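Local atomic coordinates of triosephosphate isomerase (Toxoplasma gondii, PDB entry 5UPR), a protein that probably interconverts D-glyceraldehyde 3-phosphate and dihydroxyacetone phosphate in glycolysis and gluconeogenesis, as a homodimer of TIM-barrel subunits. Residues G139-L142 and E143-E146; S225-G228 and S229-K232; P212-A215 and E216-V220. All coordinates share one frame; numbering follows the deposited sequence. Where two conformers were deposited one is given.

Contact 1: G139-L142 and E143-E146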
ATOM      1  N   GLY A 139     -10.975   4.103 -17.804  1.00 19.16           N
ATOM      2  CA  GLY A 139     -11.018   5.425 -18.407  1.00 20.22           C
ATOM      3  C   GLY A 139      -9.976   5.605 -19.489  1.00 20.79           C
ATOM      4  O   GLY A 139      -8.951   4.994 -19.419  1.00 19.89           O
ATOM      5  N   GLU A 140     -10.284   6.443 -20.477  1.00 21.62           N
ATOM      6  CA  GLU A 140      -9.426   6.690 -21.603  1.00 23.28           C
ATOM      7  C   GLU A 140      -8.628   8.001 -21.445  1.00 24.57           C
ATOM      8  O   GLU A 140      -9.008   8.887 -20.664  1.00 23.71           O
ATOM      9  CB  GLU A 140     -10.273   6.736 -22.902  1.00 24.15           C
ATOM     10  CG  GLU A 140     -10.924   8.077 -23.306  1.00 23.88           C
ATOM     11  CD  GLU A 140     -12.061   8.518 -22.377  1.00 24.37           C
ATOM     12  OE1 GLU A 140     -12.421   7.806 -21.417  1.00 22.79           O
ATOM     13  OE2 GLU A 140     -12.599   9.625 -22.647  1.00 23.62           O
ATOM     14  N   THR A 141      -7.552   8.112 -22.235  1.00 25.01           N
ATOM     15  CA  THR A 141      -6.713   9.280 -22.243  1.00 24.57           C
ATOM     16  C   THR A 141      -7.325  10.329 -23.173  1.00 25.98           C
ATOM     17  O   THR A 141      -8.234  10.051 -23.976  1.00 25.21           O
ATOM     18  CB  THR A 141      -5.301   8.945 -22.781  1.00 26.15           C
ATOM     19  OG1 THR A 141      -5.408   8.525 -24.159  1.00 25.42           O
ATOM     20  CG2 THR A 141      -4.567   7.824 -21.951  1.00 25.77           C
ATOM     21  N   LEU A 142      -6.798  11.556 -23.070  1.00 27.74           N
ATOM     22  CA  LEU A 142      -7.257  12.627 -23.959  1.00 30.02           C
ATOM     23  C   LEU A 142      -7.028  12.231 -25.426  1.00 30.36           C
ATOM     24  O   LEU A 142      -7.894  12.455 -26.258  1.00 29.23           O
ATOM     25  CB  LEU A 142      -6.519  13.921 -23.659  1.00 32.95           C
ATOM     26  CG  LEU A 142      -6.857  15.124 -24.546  1.00 35.23           C
ATOM     27  CD1 LEU A 142      -8.316  15.534 -24.306  1.00 34.25           C
ATOM     28  CD2 LEU A 142      -5.819  16.218 -24.266  1.00 37.24           C
ATOM     29  N   GLU A 143      -5.862  11.698 -25.731  1.00 32.22           N
ATOM     30  CA  GLU A 143      -5.544  11.275 -27.108  1.00 35.67           C
ATOM     31  C   GLU A 143      -6.505  10.214 -27.604  1.00 35.07           C
ATOM     32  O   GLU A 143      -6.944  10.269 -28.758  1.00 35.22           O
ATOM     33  CB  GLU A 143      -4.108  10.759 -27.219  1.00 39.28           C
ATOM     34  CG  GLU A 143      -3.695  10.492 -28.658  1.00 44.89           C
ATOM     35  CD  GLU A 143      -4.071   9.102 -29.240  1.00 49.49           C
ATOM     36  OE1 GLU A 143      -4.629   9.183 -30.354  1.00 56.35           O
ATOM     37  OE2 GLU A 143      -3.833   7.990 -28.644  1.00 50.57           O
ATOM     38  N   GLU A 144      -6.800   9.224 -26.761  1.00 32.99           N
ATOM     39  CA  GLU A 144      -7.757   8.150 -27.100  1.00 31.83           C
ATOM     40  C   GLU A 144      -9.146   8.730 -27.365  1.00 31.45           C
ATOM     41  O   GLU A 144      -9.790   8.353 -28.336  1.00 30.36           O
ATOM     42  CB  GLU A 144      -7.803   7.071 -26.008  1.00 30.36           C
ATOM     43  CG  GLU A 144      -6.566   6.203 -26.015  1.00 30.65           C
ATOM     44  CD  GLU A 144      -6.318   5.453 -24.737  1.00 30.03           C
ATOM     45  OE1 GLU A 144      -7.040   5.660 -23.714  1.00 30.07           O
ATOM     46  OE2 GLU A 144      -5.381   4.649 -24.659  1.00 28.03           O
ATOM     47  N   ARG A 145      -9.564   9.678 -26.545  1.00 30.91           N
ATOM     48  CA  ARG A 145     -10.866  10.324 -26.728  1.00 31.27           C
ATOM     49  C   ARG A 145     -10.945  11.055 -28.076  1.00 33.50           C
ATOM     50  O   ARG A 145     -11.881  10.832 -28.844  1.00 33.98           O
ATOM     51  CB  ARG A 145     -11.179  11.276 -25.568  1.00 29.98           C
ATOM     52  CG  ARG A 145     -12.481  12.129 -25.752  1.00 31.54           C
ATOM     53  CD  ARG A 145     -13.795  11.379 -25.945  1.00 30.65           C
ATOM     54  NE  ARG A 145     -14.229  10.702 -24.711  1.00 30.60           N
ATOM     55  CZ  ARG A 145     -15.389  10.121 -24.577  1.00 31.37           C
ATOM     56  NH1 ARG A 145     -16.272  10.101 -25.546  1.00 32.17           N
ATOM     57  NH2 ARG A 145     -15.680   9.539 -23.436  1.00 31.78           N
ATOM     58  N   GLU A 146      -9.954  11.889 -28.349  1.00 35.21           N
ATOM     59  CA  GLU A 146      -9.944  12.761 -29.537  1.00 38.55           C
ATOM     60  C   GLU A 146      -9.735  11.982 -30.833  1.00 37.81           C
ATOM     61  O   GLU A 146     -10.134  12.436 -31.874  1.00 39.96           O
ATOM     62  CB  GLU A 146      -8.880  13.876 -29.418  1.00 42.76           C
ATOM     63  CG  GLU A 146      -9.138  14.861 -28.278  1.00 46.74           C
ATOM     64  CD  GLU A 146      -8.102  15.992 -28.119  1.00 51.87           C
ATOM     65  OE1 GLU A 146      -6.904  15.847 -28.490  1.00 55.92           O
ATOM     66  OE2 GLU A 146      -8.496  17.059 -27.569  1.00 56.67           O
TER
HETATM   67  O   HOH W   1      -6.611   4.408 -21.250  1.00 23.88           O
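The carboxylate of E140 and the guanidinium of R145 meet with their planes 70° apart. E140 OE2 sits at the guanidinium edge, close to its plane, while R145 NE comes to it from above the carboxylate. The result is a salt bridge, 2.8 Å from R145 NE to E140 OE2, with R145 NH2 adding only a weak second bond. R145 reaches back because its chain folds at both chi2 and chi3. The other carboxylate oxygen, E140 OE1, bonds to Y178 OH, and OE2 has a further donor in W182 NE1, so the buried acid is held at both oxygens.

A second flat group, the carboxylate of E144, lies near T141. E144 OE1 accepts the nearly straight bond from T141 N at 2.9 Å, the donor standing above the carboxylate plane, and a water joins the same oxygen to G139 O. In return, T141 OG1 accepts from E144 N at 3.0 Å. This hydroxyl lies between its own N and carbonyl carbon (chi1 64°), turned toward the first turn of the helix. Backbone bonds from R145 N to T141 O and from E146 N to L142 O continue that turn.

The reciprocal pair is a capping box, with T141 as N-cap of the helix that follows barrel strand 133-138. Beside it, E140 accepts a hydrogen bond from W182 and R145 touches the same residue, in the loop that closes over the phosphate in this family.

Contact 2: S225-G228 and S229-K232; sequences SVKG and SNAK. With SO4 (sulfate ion), chain E.
N230 lies across the chain that precedes it, its side chain at about a right angle to those of both V226 and K227, and its amide reads two backbone groups at once. N230 OD1 accepts from K227 N at 2.9 Å in an almost straight bond (173° at the hydrogen), although the donor stands above the plane of the amide carbonyl. N230 ND2 donates to S225 O at 3.0 Å, this time in the carbonyl plane of the serine. With both ends of the amide engaged, its flip state is fixed. N230 CG stands between its own N and carbonyl carbon (chi1 65°), which folds the group back over the turn.

Aliphatic carbons of K227 and V226 come up beside the two ends of the amide. K227 crosses the asparagine, its CE 3.8 Å from N230 ND2, before its ammonium end leads off. V226 CG1 stands 4.1 Å from N230 OD1 and makes a loose apolar contact with A231 CB; V226 and A231 both also rest on F243 of strand 242-245.

The backbone completes the turn: N230 N donates to K227 O at 3.1 Å, A231 N gives the same oxygen a weak bond, and a water links G228 O to K232 N. The N230 side chain thus bonds back to the backbone N of K227, three residues earlier.

At the other end, S225 N donates to sulfate O4 at 3.1 Å, while S225 OG is bonded to A183 O. The sulfate, probably from the crystallisation liquor, is also bound by G185 N and G247 N. This set of backbone N-H groups is characteristic of the phosphate site of triosephosphate isomerases, and the sulfate probably marks the place of the substrate phosphate.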
ATOM      1  N   SER A 225     -13.059  15.498 -11.624  1.00 22.81           N
ATOM      2  CA  SER A 225     -13.442  16.848 -11.375  1.00 24.08           C
ATOM      3  C   SER A 225     -14.933  16.990 -11.002  1.00 26.14           C
ATOM      4  O   SER A 225     -15.620  17.937 -11.447  1.00 28.72           O
ATOM      5  CB  SER A 225     -13.066  17.757 -12.565  1.00 25.56           C
ATOM      6  OG  SER A 225     -11.653  17.813 -12.713  1.00 24.74           O
ATOM      7  N   VAL A 226     -15.412  16.100 -10.144  1.00 25.56           N
ATOM      8  CA  VAL A 226     -16.792  16.181  -9.661  1.00 26.27           C
ATOM      9  C   VAL A 226     -16.832  17.192  -8.532  1.00 27.82           C
ATOM     10  O   VAL A 226     -15.938  17.219  -7.668  1.00 25.94           O
ATOM     11  CB  VAL A 226     -17.315  14.810  -9.130  1.00 26.05           C
ATOM     12  CG1 VAL A 226     -18.726  14.928  -8.572  1.00 26.91           C
ATOM     13  CG2 VAL A 226     -17.301  13.778 -10.246  1.00 25.00           C
ATOM     14  N   LYS A 227     -17.858  18.062  -8.578  1.00 28.12           N
ATOM     15  CA  LYS A 227     -18.086  19.069  -7.543  1.00 30.64           C
ATOM     16  C   LYS A 227     -19.570  19.125  -7.199  1.00 29.78           C
ATOM     17  O   LYS A 227     -20.425  18.737  -8.016  1.00 28.04           O
ATOM     18  CB  LYS A 227     -17.624  20.455  -8.049  1.00 33.36           C
ATOM     19  CG  LYS A 227     -16.150  20.533  -8.435  1.00 36.23           C
ATOM     20  CD  LYS A 227     -15.642  21.940  -8.788  1.00 40.39           C
ATOM     21  CE  LYS A 227     -16.136  22.418 -10.156  1.00 43.35           C
ATOM     22  NZ  LYS A 227     -15.608  23.783 -10.517  1.00 46.68           N
ATOM     23  N   GLY A 228     -19.874  19.662  -6.022  1.00 29.55           N
ATOM     24  CA  GLY A 228     -21.282  19.922  -5.634  1.00 30.25           C
ATOM     25  C   GLY A 228     -22.034  20.697  -6.710  1.00 30.12           C
ATOM     26  O   GLY A 228     -23.150  20.394  -7.009  1.00 30.57           O
ATOM     27  N   SER A 229     -21.358  21.649  -7.340  1.00 30.65           N
ATOM     28  CA  SER A 229     -21.948  22.563  -8.312  1.00 31.78           C
ATOM     29  C   SER A 229     -22.175  21.940  -9.713  1.00 30.42           C
ATOM     30  O   SER A 229     -22.932  22.500 -10.502  1.00 30.10           O
ATOM     31  CB  SER A 229     -21.056  23.816  -8.415  1.00 32.10           C
ATOM     32  OG  SER A 229     -19.792  23.474  -8.992  1.00 32.81           O
ATOM     33  N   ASN A 230     -21.540  20.804 -10.028  1.00 29.06           N
ATOM     34  CA  ASN A 230     -21.781  20.098 -11.313  1.00 27.96           C
ATOM     35  C   ASN A 230     -22.501  18.718 -11.220  1.00 28.07           C
ATOM     36  O   ASN A 230     -22.872  18.125 -12.259  1.00 27.09           O
ATOM     37  CB  ASN A 230     -20.502  20.012 -12.180  1.00 27.27           C
ATOM     38  CG  ASN A 230     -19.395  19.167 -11.562  1.00 25.98           C
ATOM     39  OD1 ASN A 230     -19.656  18.155 -10.907  1.00 24.62           O
ATOM     40  ND2 ASN A 230     -18.118  19.608 -11.757  1.00 25.47           N
ATOM     41  N   ALA A 231     -22.675  18.186 -10.006  1.00 28.15           N
ATOM     42  CA  ALA A 231     -23.156  16.810  -9.820  1.00 27.01           C
ATOM     43  C   ALA A 231     -24.599  16.589 -10.184  1.00 27.89           C
ATOM     44  O   ALA A 231     -24.944  15.569 -10.786  1.00 25.01           O
ATOM     45  CB  ALA A 231     -22.916  16.367  -8.353  1.00 27.53           C
ATOM     46  N   LYS A 232     -25.469  17.549  -9.850  1.00 29.67           N
ATOM     47  CA  LYS A 232     -26.896  17.356 -10.182  1.00 31.97           C
ATOM     48  C   LYS A 232     -27.126  17.212 -11.673  1.00 29.91           C
ATOM     49  O   LYS A 232     -27.843  16.364 -12.074  1.00 29.03           O
ATOM     50  CB  LYS A 232     -27.762  18.478  -9.637  1.00 35.80           C
ATOM     51  CG  LYS A 232     -27.958  18.401  -8.145  1.00 39.81           C
ATOM     52  CD  LYS A 232     -28.907  19.518  -7.686  1.00 43.29           C
ATOM     53  CE  LYS A 232     -29.732  19.125  -6.459  1.00 47.89           C
ATOM     54  NZ  LYS A 232     -30.210  17.688  -6.463  1.00 48.64           N
TER
HETATM   55  S   SO4 E 401     -10.797  15.340  -8.844  1.00 34.44           S
HETATM   56  O1  SO4 E 401      -9.788  15.330  -7.808  1.00 31.93           O
HETATM   57  O2  SO4 E 401     -11.842  16.353  -8.664  1.00 32.34           O
HETATM   58  O3  SO4 E 401     -11.454  14.031  -8.677  1.00 35.83           O
HETATM   59  O4  SO4 E 401     -10.330  15.298 -10.245  1.00 31.01           O
HETATM   60  O   HOH W   2     -25.171  20.495  -8.816  1.00 26.88           O

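Contact 3: P212-A215 and E216-V220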
ATOM      1  N   PRO A 212     -27.191  -9.510 -19.646  1.00 34.48           N
ATOM      2  CA  PRO A 212     -28.184  -8.433 -19.349  1.00 34.32           C
ATOM      3  C   PRO A 212     -28.477  -8.211 -17.846  1.00 35.18           C
ATOM      4  O   PRO A 212     -28.652  -7.046 -17.425  1.00 33.06           O
ATOM      5  CB  PRO A 212     -29.451  -8.905 -20.100  1.00 35.80           C
ATOM      6  CG  PRO A 212     -28.935  -9.816 -21.191  1.00 36.67           C
ATOM      7  CD  PRO A 212     -27.700 -10.491 -20.662  1.00 35.33           C
ATOM      8  N   LYS A 213     -28.494  -9.260 -17.040  1.00 36.50           N
ATOM      9  CA  LYS A 213     -28.751  -9.068 -15.611  1.00 37.49           C
ATOM     10  C   LYS A 213     -27.628  -8.253 -14.933  1.00 36.82           C
ATOM     11  O   LYS A 213     -27.909  -7.357 -14.138  1.00 34.66           O
ATOM     12  CB  LYS A 213     -28.824 -10.425 -14.929  1.00 41.60           C
ATOM     13  CG  LYS A 213     -28.946 -10.428 -13.396  1.00 42.86           C
ATOM     14  CD  LYS A 213     -28.918 -11.897 -12.946  1.00 45.90           C
ATOM     15  CE  LYS A 213     -28.139 -12.193 -11.686  1.00 46.29           C
ATOM     16  NZ  LYS A 213     -28.966 -12.080 -10.481  1.00 46.98           N
ATOM     17  N   VAL A 214     -26.369  -8.582 -15.246  1.00 34.36           N
ATOM     18  CA  VAL A 214     -25.242  -7.876 -14.701  1.00 33.05           C
ATOM     19  C   VAL A 214     -25.292  -6.422 -15.183  1.00 32.21           C
ATOM     20  O   VAL A 214     -25.023  -5.494 -14.396  1.00 30.25           O
ATOM     21  CB  VAL A 214     -23.922  -8.550 -15.027  1.00 33.21           C
ATOM     22  CG1 VAL A 214     -22.724  -7.642 -14.700  1.00 32.34           C
ATOM     23  CG2 VAL A 214     -23.812  -9.853 -14.195  1.00 35.19           C
ATOM     24  N   ALA A 215     -25.662  -6.227 -16.458  1.00 31.28           N
ATOM     25  CA  ALA A 215     -25.767  -4.876 -17.003  1.00 30.78           C
ATOM     26  C   ALA A 215     -26.760  -4.009 -16.239  1.00 30.46           C
ATOM     27  O   ALA A 215     -26.480  -2.870 -15.947  1.00 28.36           O
ATOM     28  CB  ALA A 215     -26.104  -4.913 -18.474  1.00 31.43           C
ATOM     29  N   GLU A 216     -27.921  -4.562 -15.920  0.50 32.72           N
ATOM     30  CA  GLU A 216     -28.967  -3.816 -15.220  0.50 34.15           C
ATOM     31  C   GLU A 216     -28.644  -3.541 -13.761  0.50 33.20           C
ATOM     32  O   GLU A 216     -29.077  -2.520 -13.236  0.50 32.86           O
ATOM     33  CB  GLU A 216     -30.318  -4.514 -15.327  0.50 37.11           C
ATOM     34  CG  GLU A 216     -30.900  -4.465 -16.736  0.50 39.15           C
ATOM     35  CD  GLU A 216     -30.941  -3.068 -17.370  0.50 39.68           C
ATOM     36  OE1 GLU A 216     -31.946  -2.340 -17.188  0.50 42.41           O
ATOM     37  OE2 GLU A 216     -29.990  -2.714 -18.091  0.50 38.55           O
ATOM     38  N   ALA A 217     -27.914  -4.438 -13.095  1.00 32.04           N
ATOM     39  CA  ALA A 217     -27.656  -4.299 -11.679  1.00 31.70           C
ATOM     40  C   ALA A 217     -26.385  -3.496 -11.348  1.00 30.50           C
ATOM     41  O   ALA A 217     -26.288  -2.926 -10.256  1.00 32.21           O
ATOM     42  CB  ALA A 217     -27.595  -5.650 -11.028  1.00 32.37           C
ATOM     43  N   THR A 218     -25.408  -3.428 -12.261  1.00 28.58           N
ATOM     44  CA  THR A 218     -24.117  -2.895 -11.892  1.00 26.86           C
ATOM     45  C   THR A 218     -24.185  -1.354 -11.835  1.00 26.69           C
ATOM     46  O   THR A 218     -24.544  -0.707 -12.827  1.00 26.37           O
ATOM     47  CB  THR A 218     -23.020  -3.371 -12.866  1.00 26.10           C
ATOM     48  OG1 THR A 218     -22.985  -4.803 -12.941  1.00 25.84           O
ATOM     49  CG2 THR A 218     -21.666  -2.827 -12.485  1.00 25.01           C
ATOM     50  N   ARG A 219     -23.852  -0.753 -10.684  1.00 25.83           N
ATOM     51  CA  ARG A 219     -23.699   0.704 -10.666  1.00 24.86           C
ATOM     52  C   ARG A 219     -22.476   1.152 -11.520  1.00 22.70           C
ATOM     53  O   ARG A 219     -21.379   0.576 -11.419  1.00 21.42           O
ATOM     54  CB  ARG A 219     -23.540   1.240  -9.248  1.00 24.44           C
ATOM     55  CG  ARG A 219     -24.810   1.428  -8.500  1.00 25.66           C
ATOM     56  CD  ARG A 219     -25.432   0.119  -7.939  1.00 26.86           C
ATOM     57  NE  ARG A 219     -24.573  -0.571  -6.990  1.00 27.55           N
ATOM     58  CZ  ARG A 219     -24.455  -0.267  -5.683  1.00 28.30           C
ATOM     59  NH1 ARG A 219     -25.123   0.739  -5.137  1.00 27.76           N
ATOM     60  NH2 ARG A 219     -23.646  -0.965  -4.923  1.00 28.67           N
ATOM     61  N   VAL A 220     -22.681   2.127 -12.371  1.00 22.13           N
ATOM     62  CA  VAL A 220     -21.600   2.794 -13.136  1.00 21.08           C
ATOM     63  C   VAL A 220     -21.561   4.246 -12.666  1.00 21.63           C
ATOM     64  O   VAL A 220     -22.512   5.040 -12.941  1.00 22.58           O
ATOM     65  CB  VAL A 220     -21.778   2.714 -14.634  1.00 21.54           C
ATOM     66  CG1 VAL A 220     -20.530   3.215 -15.352  1.00 21.13           C
ATOM     67  CG2 VAL A 220     -22.046   1.293 -15.059  1.00 22.45           C
TER
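V214 O is the acceptor on which this helix end converges, taking hydrogen bonds from both T218 N and T218 OG1. Among the backbone bonds, E216 N donates to P212 O and A217 N to K213 O, the i to i+4 pattern of an alpha-helix. T218 N makes the last of the series, 3.0 Å from V214 O, and A217 N adds a weak bond to that oxygen.

The side-chain bond is shorter: T218 OG1 donates to V214 O at 2.6 Å. The hydroxyl comes from above the carbonyl plane, 36° out of it, on the face opposite to the one used by T218 N. Chi1 of -56° sets OG1 beside its own backbone N, which brings both donors of the threonine round one oxygen. Such a double grip holds the residue that first leaves helical geometry.

Van der Waals contact between V214 and T218 follows from the same placement. The two side chains lie side by side, pointing the same way, with V214 CG1 3.3 Å from T218 OG1.

The short helix 212-217 rests on helix 192-209, A215 against A207 and T218 against L206, and R203 NH1 bonds to both A215 O and T218 O. V214 turns to W171. Beyond T218, R219, just before barrel strand 220-222, pairs by its backbone with I176 of strand 174-178 and forms a salt bridge to D43.

In the fold
Along the chain the order is contact 1, contact 3, contact 2, with centres about 21 Å apart for contacts 1 and 2 and about 24 Å for each of the other pairs; none touches another. All belong to one parallel barrel, in which strands 133-138, 174-178 and 220-222 are neighbours. Contact 1 follows the first of these and contact 2 the last, so both lie at the C-terminal end of the barrel, where TIM barrels carry their active sites. Contact 3 leads into strand 220-222 from the opposite end. The loop after strand 174-178 touches both contact 1 and contact 2, so one loop reaches both.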